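PDB 5E2G: beta-lactamase from Burkholderia cenocepacia, which probably hydrolyses beta-lactams to substituted beta-amino acids, as a serine hydrolase of the class-C beta-lactamase family. Local coordinates for residues 91-102 and 130-138; 229-239 and 324-335. All blocks are in the same frame, centred on the assembly; numbering follows the deposited sequence.

Contact 1: 91-102 and 130-138; sequences LPELQGKPFGVV and IRYLDAWRP
Lys-97 and Phe-99 run beside the end of helix 130-135, with the CA atoms of Lys-97 and Asp-134 6.0 Å apart, and Pro-98 lies over the exit where the chain leaves the helix at Trp-136 and Arg-137. No direct hydrogen bond joins the two backbones. Water 1 stands between them instead, accepting from Phe-99 N (3.0 Å) and lying within donating distance of Leu-133 O and Trp-136 O. Leu-133 serves both sides of this packing with its two methyls: its CD2 sits almost exactly over the middle of the Phe-99 ring, 3.7 Å from the centroid and 5° off the normal, a CH-pi contact, while its CD1 turns to Leu-91 and Leu-94. Phe-99, its CG anti to the backbone N (chi1 -164°), presents an edge to one face of the Trp-136 indole in a T-shaped stack with planes 88° apart; the N of Pro-138 lies over the other face. In the all-helical part of the class-C fold, this loop between helices 87-90 and 104-108 is thereby packed on helix 126-135, and Leu-91 and Phe-99 reach on to Met-155 of helix 150-164. Nearly one turn earlier in the helix, the CD1 methyl of Ile-130 meets CD1 of Leu-91 at 3.6 Å. The outer part of the contact is polar. Arg-137 folds back through a bend at chi2, and its NH1 donates to Asp-134 O (2.7 Å) and Trp-136 O (2.9 Å), both in the guanidinium plane, so two carbonyls at the helix end fix its rotation; CD of Pro-98 rests over one face of the group. The aliphatic part of Lys-97 crosses the Asp-134 carboxylate at about a right angle, leaving NZ 4.4 Å from OD1 of Asp-134, beyond a salt bridge.

Contact 2: 229-239 and 324-335; sequences LLRFVQANMGM and VAFVPAKRIGIV
Helix 229-235 lies along the hairpin of strands 324-327 and 332-335, its axis 8.4 Å from that of strand 332-335 and running against it at 152°. Apolar packing carries most of the contact. Val-233 spreads its two methyls over both strands: CG2 meets CG1 of Val-324 at 3.6 Å and also touches CG2 of Val-335, while CG1 slides past CB of Phe-326. One turn earlier, CD2 of Leu-229 drops between Val-324 and Val-335, coming 3.7 Å from CG1 of Val-335. CG1 of Val-233 also comes over the bare CA of Gly-333, where the strand has no side chain. Around the Phe-326 ring the approaches are oblique. With CG between its backbone N and carbonyl carbon (chi1 58°), the ring passes under the helix end, where CZ meets CB of Asn-236 at 3.6 Å and CD2 meets CG of Met-237. The SE of Met-237, a selenomethionine, lies 5.2 Å from the ring centroid in a Met-aromatic contact, 70° off the normal, and reaches Ile-332 O at 3.4 Å. Selenomethionine Met-239 extends its CE methyl against CB of Arg-331, whose guanidinium is salt-bridged to Asp-33. Among polar links, the Asn-236 amide is held from two ends: ND2 donates to Phe-232 O at 3.0 Å from above the carbonyl plane, and OD1 bonds with His-254. Water 2 donates to both Met-237 O and Pro-328 O, joining the chain after the helix to the hairpin turn. A Schellman motif with Gly-238 at C-prime ends the helix. A helix packed on one face of the central antiparallel sheet is the architecture of the alpha/beta domain of serine beta-lactamases and their penicillin-binding relatives.

In the fold
From the N terminus the chain first lays down strands 25-32 and 35-42, then passes through helices 64-77 and 87-90 into contact 1, which closes a short loop of 27 residues between 91-102 and 130-138 within the helical part of the fold. That loop is complete before contact 2 opens, so the two follow in series and neither nest nor cross. Contact 2 closes a much longer loop of 84 residues, rich in strand, and brings helix 226-235 onto strands 321-327 and 332-338, beside strand 25-32 in the sheet. Contacts 1 and 2 lie on opposite sides of the chain's centre, their centres about 37 Å apart and their nearest atoms about 22 Å apart.

Contact 1: 91-102 and 130-138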
# COMPACT_ATOMS: atom_id res chain seq x y z
N LEU A 91 -8.90 2.30 -22.92
CA LEU A 91 -10.36 2.18 -23.00
C LEU A 91 -10.82 3.11 -24.10
O LEU A 91 -11.17 4.27 -23.83
CB LEU A 91 -11.03 2.51 -21.67
CG LEU A 91 -10.70 1.60 -20.50
CD1 LEU A 91 -11.44 2.07 -19.25
CD2 LEU A 91 -11.03 0.14 -20.83
N PRO A 92 -10.85 2.66 -25.35
CA PRO A 92 -11.12 3.57 -26.46
C PRO A 92 -12.49 4.24 -26.40
O PRO A 92 -12.64 5.34 -26.95
CB PRO A 92 -11.01 2.66 -27.69
CG PRO A 92 -10.16 1.53 -27.24
CD PRO A 92 -10.51 1.31 -25.81
N GLU A 93 -13.48 3.61 -25.77
CA GLU A 93 -14.80 4.22 -25.68
C GLU A 93 -14.76 5.56 -24.96
O GLU A 93 -15.48 6.50 -25.34
CB GLU A 93 -15.77 3.27 -24.96
CG GLU A 93 -15.91 1.89 -25.59
CD GLU A 93 -17.29 1.30 -25.37
OE1 GLU A 93 -18.27 2.08 -25.42
OE2 GLU A 93 -17.41 0.07 -25.14
N LEU A 94 -13.93 5.67 -23.92
CA LEU A 94 -13.85 6.86 -23.09
C LEU A 94 -13.20 8.03 -23.80
O LEU A 94 -13.19 9.13 -23.24
CB LEU A 94 -13.07 6.57 -21.81
CG LEU A 94 -13.63 5.45 -20.94
CD1 LEU A 94 -12.84 5.32 -19.64
CD2 LEU A 94 -15.11 5.69 -20.67
N GLN A 95 -12.65 7.83 -24.99
CA GLN A 95 -12.13 8.95 -25.76
C GLN A 95 -13.26 9.94 -26.02
O GLN A 95 -14.31 9.57 -26.55
CB GLN A 95 -11.52 8.46 -27.07
CG GLN A 95 -10.37 7.50 -26.87
CD GLN A 95 -9.94 6.85 -28.16
OE1 GLN A 95 -10.44 7.18 -29.23
NE2 GLN A 95 -9.01 5.91 -28.07
N GLY A 96 -13.04 11.19 -25.63
CA GLY A 96 -14.07 12.20 -25.63
C GLY A 96 -14.75 12.40 -24.29
O GLY A 96 -15.51 13.36 -24.12
N LYS A 97 -14.49 11.54 -23.35
CA LYS A 97 -15.09 11.65 -22.04
C LYS A 97 -14.08 12.17 -21.03
O LYS A 97 -12.87 11.91 -21.17
CB LYS A 97 -15.63 10.30 -21.58
CG LYS A 97 -17.11 10.12 -21.81
CD LYS A 97 -17.50 10.33 -23.25
CE LYS A 97 -18.26 11.65 -23.44
NZ LYS A 97 -19.28 11.89 -22.39
N PRO A 98 -14.56 12.92 -20.03
CA PRO A 98 -13.65 13.50 -19.03
C PRO A 98 -12.64 12.52 -18.45
O PRO A 98 -11.50 12.92 -18.16
CB PRO A 98 -14.63 14.01 -17.95
CG PRO A 98 -15.83 14.42 -18.74
CD PRO A 98 -15.94 13.44 -19.89
N PHE A 99 -13.00 11.25 -18.29
CA PHE A 99 -12.07 10.26 -17.78
C PHE A 99 -11.07 9.80 -18.83
O PHE A 99 -9.99 9.32 -18.46
CB PHE A 99 -12.83 9.05 -17.22
CG PHE A 99 -11.98 8.17 -16.35
CD1 PHE A 99 -11.77 8.49 -15.01
CD2 PHE A 99 -11.38 7.03 -16.86
CE1 PHE A 99 -10.98 7.69 -14.20
CE2 PHE A 99 -10.58 6.22 -16.06
CZ PHE A 99 -10.38 6.55 -14.72
N GLY A 100 -11.40 9.92 -20.12
CA GLY A 100 -10.50 9.48 -21.16
C GLY A 100 -9.17 10.20 -21.18
O GLY A 100 -8.20 9.69 -21.76
N VAL A 101 -9.10 11.39 -20.58
CA VAL A 101 -7.86 12.17 -20.54
C VAL A 101 -7.09 12.02 -19.24
O VAL A 101 -5.93 12.46 -19.18
CB VAL A 101 -8.14 13.68 -20.77
CG1 VAL A 101 -8.93 13.89 -22.06
CG2 VAL A 101 -8.86 14.26 -19.58
N VAL A 102 -7.68 11.43 -18.20
CA VAL A 102 -6.93 11.16 -16.97
C VAL A 102 -5.76 10.25 -17.30
O VAL A 102 -5.93 9.23 -17.98
CB VAL A 102 -7.84 10.55 -15.90
CG1 VAL A 102 -7.02 10.22 -14.66
CG2 VAL A 102 -8.95 11.48 -15.53
N ILE A 130 -17.43 0.66 -17.60
CA ILE A 130 -17.30 1.60 -18.70
C ILE A 130 -18.47 2.57 -18.70
O ILE A 130 -18.30 3.76 -18.99
CB ILE A 130 -17.21 0.84 -20.04
CG1 ILE A 130 -15.97 -0.06 -20.05
CG2 ILE A 130 -17.18 1.82 -21.19
CD1 ILE A 130 -14.67 0.70 -20.01
N ARG A 131 -19.66 2.09 -18.36
CA ARG A 131 -20.80 2.99 -18.21
C ARG A 131 -20.54 4.01 -17.11
O ARG A 131 -20.84 5.20 -17.28
CB ARG A 131 -22.08 2.20 -17.91
CG ARG A 131 -22.67 1.51 -19.12
CD ARG A 131 -24.12 1.04 -18.87
NE ARG A 131 -24.27 -0.42 -18.90
CZ ARG A 131 -24.43 -1.18 -17.82
NH1 ARG A 131 -24.46 -0.62 -16.61
NH2 ARG A 131 -24.55 -2.49 -17.95
N TYR A 132 -19.96 3.58 -15.99
CA TYR A 132 -19.70 4.52 -14.90
C TYR A 132 -18.64 5.54 -15.29
O TYR A 132 -18.79 6.73 -15.03
CB TYR A 132 -19.29 3.79 -13.63
CG TYR A 132 -18.71 4.77 -12.64
CD1 TYR A 132 -19.48 5.83 -12.16
CD2 TYR A 132 -17.39 4.66 -12.21
CE1 TYR A 132 -18.95 6.75 -11.27
CE2 TYR A 132 -16.85 5.57 -11.32
CZ TYR A 132 -17.63 6.62 -10.85
OH TYR A 132 -17.09 7.52 -9.95
N LEU A 133 -17.55 5.08 -15.90
CA LEU A 133 -16.49 6.01 -16.28
C LEU A 133 -16.96 7.02 -17.32
O LEU A 133 -16.51 8.17 -17.32
CB LEU A 133 -15.28 5.24 -16.79
CG LEU A 133 -14.63 4.31 -15.77
CD1 LEU A 133 -13.61 3.40 -16.43
CD2 LEU A 133 -13.97 5.14 -14.68
N ASP A 134 -17.87 6.61 -18.20
CA ASP A 134 -18.36 7.52 -19.23
C ASP A 134 -19.12 8.70 -18.63
O ASP A 134 -18.93 9.84 -19.06
CB ASP A 134 -19.25 6.76 -20.21
CG ASP A 134 -18.61 6.60 -21.57
OD1 ASP A 134 -18.70 7.55 -22.39
OD2 ASP A 134 -18.03 5.52 -21.82
N ALA A 135 -19.99 8.45 -17.66
CA ALA A 135 -20.78 9.51 -17.06
C ALA A 135 -20.02 10.29 -16.00
O ALA A 135 -20.54 11.29 -15.49
CB ALA A 135 -22.05 8.93 -16.45
N TRP A 136 -18.80 9.87 -15.66
CA TRP A 136 -18.04 10.51 -14.60
C TRP A 136 -17.67 11.93 -14.98
O TRP A 136 -17.08 12.17 -16.03
CB TRP A 136 -16.79 9.70 -14.32
CG TRP A 136 -15.87 10.36 -13.36
CD1 TRP A 136 -15.96 10.35 -12.00
CD2 TRP A 136 -14.69 11.10 -13.67
NE1 TRP A 136 -14.92 11.05 -11.45
CE2 TRP A 136 -14.12 11.52 -12.46
CE3 TRP A 136 -14.06 11.46 -14.87
CZ2 TRP A 136 -12.95 12.27 -12.40
CZ3 TRP A 136 -12.90 12.21 -14.81
CH2 TRP A 136 -12.35 12.60 -13.58
N ARG A 137 -18.02 12.88 -14.11
CA ARG A 137 -17.67 14.28 -14.30
C ARG A 137 -16.82 14.75 -13.13
O ARG A 137 -17.27 14.68 -11.98
CB ARG A 137 -18.93 15.14 -14.45
CG ARG A 137 -19.79 14.76 -15.64
CD ARG A 137 -19.02 14.92 -16.93
NE ARG A 137 -19.80 14.56 -18.11
CZ ARG A 137 -19.71 13.39 -18.75
NH1 ARG A 137 -18.88 12.45 -18.32
NH2 ARG A 137 -20.47 13.16 -19.82
N PRO A 138 -15.60 15.22 -13.37
CA PRO A 138 -14.70 15.54 -12.25
C PRO A 138 -15.09 16.82 -11.53
O PRO A 138 -15.73 17.71 -12.08
CB PRO A 138 -13.34 15.70 -12.94
CG PRO A 138 -13.69 16.17 -14.32
CD PRO A 138 -14.98 15.49 -14.67
O HOH W 1 -15.96 10.84 -18.34

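Contact 2: 229-239 and 324-335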
# COMPACT_ATOMS: atom_id res chain seq x y z
N LEU A 229 5.51 -8.99 3.36
CA LEU A 229 5.49 -7.54 3.28
C LEU A 229 6.84 -6.95 3.66
O LEU A 229 7.30 -5.97 3.06
CB LEU A 229 4.38 -6.98 4.17
CG LEU A 229 3.82 -5.62 3.77
CD1 LEU A 229 3.56 -5.59 2.28
CD2 LEU A 229 2.55 -5.32 4.53
N LEU A 230 7.50 -7.56 4.64
CA LEU A 230 8.84 -7.12 5.02
C LEU A 230 9.82 -7.30 3.87
O LEU A 230 10.66 -6.43 3.63
CB LEU A 230 9.31 -7.90 6.25
CG LEU A 230 10.55 -7.33 6.94
CD1 LEU A 230 10.31 -5.87 7.33
CD2 LEU A 230 10.91 -8.19 8.14
N ARG A 231 9.72 -8.42 3.15
CA ARG A 231 10.63 -8.65 2.04
C ARG A 231 10.43 -7.60 0.95
O ARG A 231 11.40 -7.16 0.32
CB ARG A 231 10.43 -10.06 1.50
CG ARG A 231 11.50 -10.51 0.54
CD ARG A 231 11.45 -12.01 0.28
NE ARG A 231 12.50 -12.41 -0.67
CZ ARG A 231 13.77 -12.62 -0.33
NH1 ARG A 231 14.15 -12.48 0.93
NH2 ARG A 231 14.65 -12.97 -1.25
N PHE A 232 9.19 -7.18 0.73
CA PHE A 232 8.91 -6.07 -0.18
C PHE A 232 9.59 -4.78 0.28
O PHE A 232 10.20 -4.07 -0.52
CB PHE A 232 7.39 -5.90 -0.29
CG PHE A 232 6.94 -4.89 -1.31
CD1 PHE A 232 7.46 -4.87 -2.59
CD2 PHE A 232 5.94 -3.98 -0.99
CE1 PHE A 232 7.02 -3.95 -3.53
CE2 PHE A 232 5.50 -3.05 -1.93
CZ PHE A 232 6.04 -3.04 -3.20
N VAL A 233 9.50 -4.48 1.58
CA VAL A 233 10.20 -3.32 2.14
C VAL A 233 11.70 -3.41 1.89
O VAL A 233 12.34 -2.43 1.51
CB VAL A 233 9.88 -3.18 3.64
CG1 VAL A 233 10.80 -2.17 4.32
CG2 VAL A 233 8.42 -2.80 3.84
N GLN A 234 12.27 -4.60 2.06
CA GLN A 234 13.69 -4.78 1.75
C GLN A 234 13.96 -4.50 0.28
O GLN A 234 14.94 -3.83 -0.05
CB GLN A 234 14.15 -6.19 2.10
CG GLN A 234 14.09 -6.56 3.56
CD GLN A 234 14.61 -7.96 3.81
OE1 GLN A 234 13.83 -8.92 3.86
NE2 GLN A 234 15.92 -8.10 3.96
N ALA A 235 13.10 -5.01 -0.60
CA ALA A 235 13.26 -4.75 -2.03
C ALA A 235 13.18 -3.26 -2.34
O ALA A 235 13.93 -2.75 -3.18
CB ALA A 235 12.20 -5.52 -2.82
N ASN A 236 12.31 -2.52 -1.64
CA ASN A 236 12.23 -1.08 -1.81
C ASN A 236 13.45 -0.34 -1.28
O ASN A 236 13.54 0.88 -1.47
CB ASN A 236 10.96 -0.54 -1.13
CG ASN A 236 9.75 -0.62 -2.05
OD1 ASN A 236 9.44 0.33 -2.76
ND2 ASN A 236 9.06 -1.76 -2.03
N MSE A 237 14.39 -1.04 -0.65
CA MSE A 237 15.67 -0.43 -0.30
C MSE A 237 16.83 -1.15 -1.01
O MSE A 237 17.99 -0.95 -0.66
CB MSE A 237 15.85 -0.44 1.21
CG MSE A 237 14.74 0.28 1.95
SE MSE A 237 15.07 0.48 3.86
CE MSE A 237 14.77 -1.37 4.41
N GLY A 238 16.49 -1.98 -1.99
CA GLY A 238 17.47 -2.58 -2.88
C GLY A 238 18.30 -3.70 -2.28
O GLY A 238 19.42 -3.94 -2.74
N MSE A 239 17.76 -4.42 -1.31
CA MSE A 239 18.57 -5.33 -0.52
C MSE A 239 18.53 -6.79 -0.90
O MSE A 239 19.32 -7.57 -0.38
CB MSE A 239 18.17 -5.25 0.95
CG MSE A 239 18.45 -3.93 1.59
SE MSE A 239 17.51 -3.74 3.28
CE MSE A 239 18.38 -2.13 3.85
N VAL A 324 3.20 0.65 6.98
CA VAL A 324 4.51 0.35 6.42
C VAL A 324 5.32 1.63 6.37
O VAL A 324 4.84 2.64 5.86
CB VAL A 324 4.38 -0.23 5.00
CG1 VAL A 324 5.76 -0.42 4.40
CG2 VAL A 324 3.58 -1.54 5.01
N ALA A 325 6.55 1.59 6.88
CA ALA A 325 7.40 2.78 6.83
C ALA A 325 8.86 2.36 6.78
O ALA A 325 9.26 1.42 7.48
CB ALA A 325 7.16 3.70 8.03
N PHE A 326 9.66 3.06 5.98
CA PHE A 326 11.07 2.69 5.90
C PHE A 326 11.89 3.90 5.46
O PHE A 326 11.36 4.89 4.96
CB PHE A 326 11.28 1.50 4.95
CG PHE A 326 10.79 1.73 3.55
CD1 PHE A 326 9.44 1.60 3.25
CD2 PHE A 326 11.67 2.08 2.54
CE1 PHE A 326 8.99 1.82 1.96
CE2 PHE A 326 11.22 2.29 1.25
CZ PHE A 326 9.88 2.16 0.96
N VAL A 327 13.20 3.81 5.70
CA VAL A 327 14.14 4.89 5.41
C VAL A 327 15.30 4.29 4.63
O VAL A 327 16.22 3.74 5.24
CB VAL A 327 14.64 5.59 6.70
CG1 VAL A 327 15.58 6.71 6.35
CG2 VAL A 327 13.48 6.12 7.53
N PRO A 328 15.29 4.37 3.30
CA PRO A 328 16.35 3.69 2.52
C PRO A 328 17.77 4.05 2.94
O PRO A 328 18.63 3.16 3.02
CB PRO A 328 16.05 4.14 1.08
CG PRO A 328 14.58 4.40 1.07
CD PRO A 328 14.26 4.97 2.43
N ALA A 329 18.04 5.32 3.25
CA ALA A 329 19.40 5.72 3.60
C ALA A 329 19.87 5.06 4.88
O ALA A 329 21.07 4.80 5.03
CB ALA A 329 19.48 7.24 3.73
N LYS A 330 18.96 4.79 5.82
CA LYS A 330 19.31 4.19 7.10
C LYS A 330 19.14 2.68 7.13
O LYS A 330 19.52 2.04 8.12
CB LYS A 330 18.48 4.82 8.23
CG LYS A 330 18.75 6.31 8.45
CD LYS A 330 19.80 6.57 9.53
CE LYS A 330 19.20 6.52 10.93
NZ LYS A 330 20.17 6.96 11.98
N ARG A 331 18.55 2.09 6.08
CA ARG A 331 18.47 0.64 5.94
C ARG A 331 17.62 0.02 7.04
O ARG A 331 17.89 -1.08 7.51
CB ARG A 331 19.87 0.02 5.91
CG ARG A 331 20.74 0.60 4.81
CD ARG A 331 22.12 -0.01 4.83
NE ARG A 331 22.08 -1.45 4.60
CZ ARG A 331 22.27 -2.37 5.54
NH1 ARG A 331 22.53 -2.00 6.79
NH2 ARG A 331 22.21 -3.66 5.23
N ILE A 332 16.57 0.74 7.46
CA ILE A 332 15.64 0.27 8.48
C ILE A 332 14.21 0.36 7.96
O ILE A 332 13.91 1.11 7.03
CB ILE A 332 15.81 1.05 9.80
CG1 ILE A 332 15.56 2.54 9.59
CG2 ILE A 332 17.20 0.82 10.38
CD1 ILE A 332 15.92 3.40 10.77
N GLY A 333 13.31 -0.42 8.56
CA GLY A 333 11.91 -0.36 8.19
C GLY A 333 11.05 -1.18 9.12
O GLY A 333 11.54 -2.04 9.85
N ILE A 334 9.74 -0.90 9.08
CA ILE A 334 8.76 -1.58 9.93
C ILE A 334 7.54 -1.94 9.10
O ILE A 334 7.14 -1.20 8.19
CB ILE A 334 8.35 -0.73 11.15
CG1 ILE A 334 7.45 -1.53 12.10
CG2 ILE A 334 7.61 0.51 10.73
CD1 ILE A 334 7.24 -0.88 13.46
N VAL A 335 6.94 -3.09 9.42
CA VAL A 335 5.65 -3.53 8.90
C VAL A 335 4.76 -3.86 10.10
O VAL A 335 5.18 -4.59 10.99
CB VAL A 335 5.82 -4.76 7.98
CG1 VAL A 335 4.49 -5.39 7.67
CG2 VAL A 335 6.54 -4.35 6.72
O HOH W 2 19.44 1.34 0.77